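Local coordinates for probable ABC transporter phosphite binding protein PhnD1 (Prochlorococcus marinus str. MIT 9301, PDB 5LQ5) that binds inorganic phosphite strongly, and methylphosphonate and phosphate only very weakly, probably as the solute-binding component of an ABC transporter, at residues A[233-238]-A[242-247]; A[48-53]-A[68-73]. One frame throughout, in Å; residues are numbered along the deposited sequence.

Contact 1: residues A[233-238]-A[242-247]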
# COMPACT_ATOMS: atom_id res chain seq x y z
N LEU A 233 -8.72 7.28 17.20
CA LEU A 233 -7.50 8.08 17.12
C LEU A 233 -7.86 9.51 16.67
O LEU A 233 -8.59 9.74 15.70
CB LEU A 233 -6.45 7.47 16.19
CG LEU A 233 -5.73 6.22 16.70
CD1 LEU A 233 -4.90 5.60 15.57
CD2 LEU A 233 -4.85 6.49 17.90
N ASP A 234 -7.33 10.45 17.42
CA ASP A 234 -7.84 11.83 17.52
C ASP A 234 -6.70 12.81 17.21
O ASP A 234 -5.75 12.96 17.99
CB ASP A 234 -8.43 12.04 18.92
CG ASP A 234 -8.84 13.47 19.20
OD1 ASP A 234 -9.08 14.25 18.26
OD2 ASP A 234 -8.95 13.79 20.40
N ILE A 235 -6.81 13.46 16.06
CA ILE A 235 -5.81 14.43 15.55
C ILE A 235 -5.47 15.54 16.59
O ILE A 235 -4.38 16.12 16.58
CB ILE A 235 -6.30 15.07 14.22
CG1 ILE A 235 -5.14 15.75 13.47
CG2 ILE A 235 -7.46 16.03 14.43
CD1 ILE A 235 -4.24 14.78 12.74
N LYS A 236 -6.41 15.82 17.48
CA LYS A 236 -6.22 16.86 18.52
C LYS A 236 -5.32 16.49 19.69
O LYS A 236 -4.94 17.34 20.48
CB LYS A 236 -7.58 17.33 19.01
CG LYS A 236 -8.26 18.17 17.93
CD LYS A 236 -9.76 17.97 17.85
CE LYS A 236 -10.20 17.53 16.47
NZ LYS A 236 -11.68 17.41 16.40
N GLN A 237 -4.99 15.22 19.78
CA GLN A 237 -4.11 14.69 20.80
C GLN A 237 -2.73 14.54 20.19
O GLN A 237 -2.59 13.97 19.12
CB GLN A 237 -4.63 13.34 21.20
CG GLN A 237 -4.35 12.87 22.58
CD GLN A 237 -5.56 12.13 23.11
OE1 GLN A 237 -6.70 12.45 22.76
NE2 GLN A 237 -5.34 11.12 23.91
N LYS A 238 -1.71 15.02 20.89
CA LYS A 238 -0.38 15.10 20.30
C LYS A 238 0.16 13.73 19.87
O LYS A 238 0.64 13.58 18.75
CB LYS A 238 0.61 15.82 21.22
CG LYS A 238 1.78 16.44 20.45
CD LYS A 238 2.10 17.86 20.89
CE LYS A 238 2.78 18.67 19.78
NZ LYS A 238 4.27 18.62 19.80
N GLN A 242 0.87 12.41 15.88
CA GLN A 242 2.17 11.93 15.42
C GLN A 242 1.98 10.67 14.60
O GLN A 242 2.65 10.49 13.58
CB GLN A 242 3.09 11.56 16.58
CG GLN A 242 3.75 12.71 17.30
CD GLN A 242 4.64 12.22 18.43
OE1 GLN A 242 4.89 11.01 18.57
NE2 GLN A 242 5.11 13.14 19.26
N ILE A 243 1.09 9.81 15.07
CA ILE A 243 0.79 8.54 14.34
C ILE A 243 0.04 8.87 13.06
O ILE A 243 0.41 8.42 11.97
CB ILE A 243 -0.04 7.56 15.22
CG1 ILE A 243 0.81 7.01 16.36
CG2 ILE A 243 -0.58 6.39 14.41
CD1 ILE A 243 0.01 6.56 17.58
N LEU A 244 -1.05 9.60 13.19
CA LEU A 244 -1.93 9.96 12.06
C LEU A 244 -1.19 10.68 10.93
O LEU A 244 -1.39 10.39 9.74
CB LEU A 244 -3.17 10.75 12.51
CG LEU A 244 -4.22 9.94 13.30
CD1 LEU A 244 -5.09 10.83 14.15
CD2 LEU A 244 -5.09 9.09 12.38
N ASP A 245 -0.30 11.59 11.31
CA ASP A 245 0.53 12.31 10.32
C ASP A 245 1.44 11.34 9.51
O ASP A 245 1.68 11.54 8.32
CB ASP A 245 1.41 13.37 10.99
CG ASP A 245 0.64 14.61 11.45
OD1 ASP A 245 -0.57 14.80 11.10
OD2 ASP A 245 1.27 15.42 12.18
N MET A 246 1.91 10.29 10.17
CA MET A 246 2.71 9.24 9.50
C MET A 246 1.91 8.44 8.48
O MET A 246 2.51 7.81 7.60
CB MET A 246 3.33 8.25 10.49
CG MET A 246 4.38 8.82 11.42
SD MET A 246 5.96 9.20 10.68
CE MET A 246 6.47 7.77 9.72
N PHE A 247 0.58 8.43 8.65
CA PHE A 247 -0.36 7.79 7.70
C PHE A 247 -0.99 8.79 6.72
O PHE A 247 -1.85 8.43 5.92
CB PHE A 247 -1.49 7.07 8.45
CG PHE A 247 -1.10 5.79 9.09
CD1 PHE A 247 -1.19 4.58 8.37
CD2 PHE A 247 -0.63 5.75 10.37
CE1 PHE A 247 -0.83 3.38 8.97
CE2 PHE A 247 -0.25 4.57 10.97
CZ PHE A 247 -0.34 3.37 10.26

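Contact 2: residues A[48-53]-A[68-73]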
# COMPACT_ATOMS: atom_id res chain seq x y z
N ALA A 48 5.36 -12.04 1.94
CA ALA A 48 5.65 -12.40 3.34
C ALA A 48 4.60 -11.81 4.30
O ALA A 48 4.35 -12.37 5.38
CB ALA A 48 7.05 -11.97 3.75
N ALA A 49 4.04 -10.67 3.96
CA ALA A 49 2.97 -10.09 4.77
C ALA A 49 1.71 -10.96 4.73
O ALA A 49 1.11 -11.27 5.76
CB ALA A 49 2.69 -8.66 4.32
N VAL A 50 1.37 -11.40 3.52
CA VAL A 50 0.22 -12.28 3.32
C VAL A 50 0.46 -13.63 4.02
O VAL A 50 -0.38 -14.14 4.78
CB VAL A 50 -0.11 -12.47 1.84
CG1 VAL A 50 -1.26 -13.49 1.72
CG2 VAL A 50 -0.52 -11.14 1.22
N THR A 51 1.62 -14.20 3.79
CA THR A 51 1.89 -15.54 4.35
C THR A 51 2.07 -15.48 5.89
O THR A 51 1.64 -16.35 6.60
CB THR A 51 3.15 -16.13 3.67
OG1 THR A 51 2.89 -16.24 2.26
CG2 THR A 51 3.55 -17.49 4.27
N GLY A 52 2.65 -14.41 6.41
CA GLY A 52 2.79 -14.24 7.87
C GLY A 52 1.41 -14.11 8.53
O GLY A 52 1.17 -14.56 9.65
N PHE A 53 0.49 -13.51 7.81
CA PHE A 53 -0.90 -13.39 8.31
C PHE A 53 -1.53 -14.78 8.29
O PHE A 53 -2.10 -15.21 9.30
CB PHE A 53 -1.70 -12.37 7.51
CG PHE A 53 -3.04 -12.07 8.09
CD1 PHE A 53 -3.18 -11.18 9.15
CD2 PHE A 53 -4.16 -12.71 7.63
CE1 PHE A 53 -4.43 -10.93 9.70
CE2 PHE A 53 -5.40 -12.48 8.18
CZ PHE A 53 -5.54 -11.60 9.23
N GLY A 68 -4.49 -7.36 0.76
CA GLY A 68 -5.52 -7.62 1.76
C GLY A 68 -6.59 -8.61 1.28
O GLY A 68 -7.02 -9.50 2.02
N VAL A 69 -6.98 -8.48 0.02
CA VAL A 69 -7.87 -9.48 -0.63
C VAL A 69 -7.22 -10.86 -0.62
O VAL A 69 -7.83 -11.84 -0.20
CB VAL A 69 -8.24 -9.04 -2.04
CG1 VAL A 69 -8.86 -10.20 -2.83
CG2 VAL A 69 -9.20 -7.85 -1.99
N GLN A 70 -5.96 -10.92 -1.01
CA GLN A 70 -5.23 -12.19 -1.03
C GLN A 70 -5.19 -12.81 0.38
O GLN A 70 -5.44 -14.02 0.56
CB GLN A 70 -3.77 -12.01 -1.52
CG GLN A 70 -3.65 -11.60 -3.01
CD GLN A 70 -2.26 -11.14 -3.40
OE1 GLN A 70 -1.51 -10.62 -2.57
NE2 GLN A 70 -1.90 -11.33 -4.64
N ALA A 71 -4.83 -11.99 1.36
CA ALA A 71 -4.75 -12.46 2.73
C ALA A 71 -6.07 -13.02 3.26
O ALA A 71 -6.09 -14.04 3.93
CB ALA A 71 -4.22 -11.38 3.66
N ARG A 72 -7.15 -12.30 2.97
CA ARG A 72 -8.48 -12.72 3.43
C ARG A 72 -9.02 -13.97 2.70
O ARG A 72 -9.75 -14.76 3.28
CB ARG A 72 -9.43 -11.51 3.39
CG ARG A 72 -9.08 -10.54 4.52
CD ARG A 72 -9.93 -9.31 4.66
NE ARG A 72 -9.73 -8.32 3.58
CZ ARG A 72 -10.53 -8.21 2.53
NH1 ARG A 72 -10.28 -7.28 1.61
NH2 ARG A 72 -11.58 -9.02 2.38
N LEU A 73 -8.61 -14.18 1.46
CA LEU A 73 -8.93 -15.39 0.76
C LEU A 73 -8.19 -16.60 1.36
O LEU A 73 -8.76 -17.67 1.50
CB LEU A 73 -8.64 -15.26 -0.73
CG LEU A 73 -9.60 -14.37 -1.52
CD1 LEU A 73 -9.02 -14.08 -2.90
CD2 LEU A 73 -11.02 -14.98 -1.62

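Contact 1: residues A[233-238]-A[242-247]
Leu244 pushes its CD1 methyl into the turn that precedes its own helix, and the tight part of this contact is built around that methyl. CD1 lies 3.7 Å from Ile235 N, so it packs on the backbone of the turn as much as on side chains. The carbonyl carbon of Leu233 is close as well, with C 4.0 Å from Leu244 CD1. Leu233 adds its CB, 4.2 Å from the same Leu244 CD1. On the other flank Ile235 reaches over, with CG1 anti to the backbone N (chi1 -164°). A bend at the next bond (chi2 78°) then turns Ile235 CD1 onto Leu244 CB, 4.2 Å away, the two side chains slanting across each other. The same Ile235 CD1 stands 4.0 Å from Asp245 OD1, a plain van der Waals touch. The other carboxylate oxygen, Asp245 OD2, is salt-bridged to Lys241.

The solvent side is looser. Here the helix's first turn supplies the bond between the segments, from Gln242 N to Lys238 O at 3.1 Å and 154° at the hydrogen. Gln242 CG lies 3.5 Å from that same Lys238 O. The Lys238 side chain is exposed and poorly ordered. Before it, Asp234 to Gln237 form a type I beta turn that leaves Gln237 at the N-cap position. Asp234 OD1 adds an Asx turn by accepting from Lys236 N at 3.2 Å, the donor sitting above the carboxylate plane, while Asp234 N donates to His240 ND1.

Together the type I turn and the Asx turn join helix 222-231 to helix 238-246, whose Leu244 packs back on them. Leu233 and Ile243 also pack on helix 16-34, and Leu233 and Leu244 touch Phe252 of the edge strand 252-253.

Contact 2: residues A[48-53]-A[68-73]
Val50 holds CG1 anti to its backbone N (chi1 176°), which sends that methyl across to helix 65-74. Phe53, one turn on, has its CG in the same orientation (chi1 -172°), bringing the ring against the same residue, Ala71. Val50 CG1 comes within 3.8 Å of Ala71 CA, so the methyl beds on the backbone of helix 65-74. Ala71 CB is 4.1 Å from that Val50 CG1. Ala71 CB also meets the Phe53 ring, obliquely, at CD2, 4.2 Å away. The small alanine thus touches both larger side chains, and the CA atoms of Val50 and Ala71 approach to 5.0 Å.

The other Val50 methyl, CG2, has a different neighbour: Gln70 OE1 at 4.0 Å, where the two side chains cross at about a right angle. This is packing against the amide rather than a polar bond. Gln70 is extended beyond CG, and its NE2 donates to Lys272 O and to Asn125 OD1, two bonds that fix the turn of the amide and satisfy its nitrogen within the buried interface.

The short helix segments run roughly parallel, their axes 9.1 Å apart at closest approach and crossing at -26°. Val50 and Ala71 both touch Phe63 of strand 60-63, while Phe53 rests on Val61 of that strand and Val209 of strand 207-210. Gln70's side chain lies about 8 Å from the bound phosphite; Tyr46 and Gly64, near the starts of the two helices, line its pocket. Helix 46-54 is the crossover helix of a beta-alpha-beta unit from strand 37-40 to the parallel strand 60-63, and helix 65-74 follows that strand and packs beside it, as in the alpha/beta lobes of periplasmic binding proteins.

Overall arrangement
From the N terminus the chain reaches contact 2 first: helix 46-54 leads through strand 60-63 into helix 65-74, and the contact closes that loop of 14 intervening residues. Much later, after the strands and helices of the second sheet and the return through strand 207-210, contact 1 closes a far shorter loop, with three residues between its segments. The two loops follow in series and neither nest nor cross. Their centres lie 27 Å apart, with nearest atoms about 13 Å apart. Both belong to the lobe built on the six-stranded sheet: contact 2 joins two helices packed on strand 60-63, and contact 1 ties the loop after helix 222-231 to helix 238-246, on the flank of the lobe.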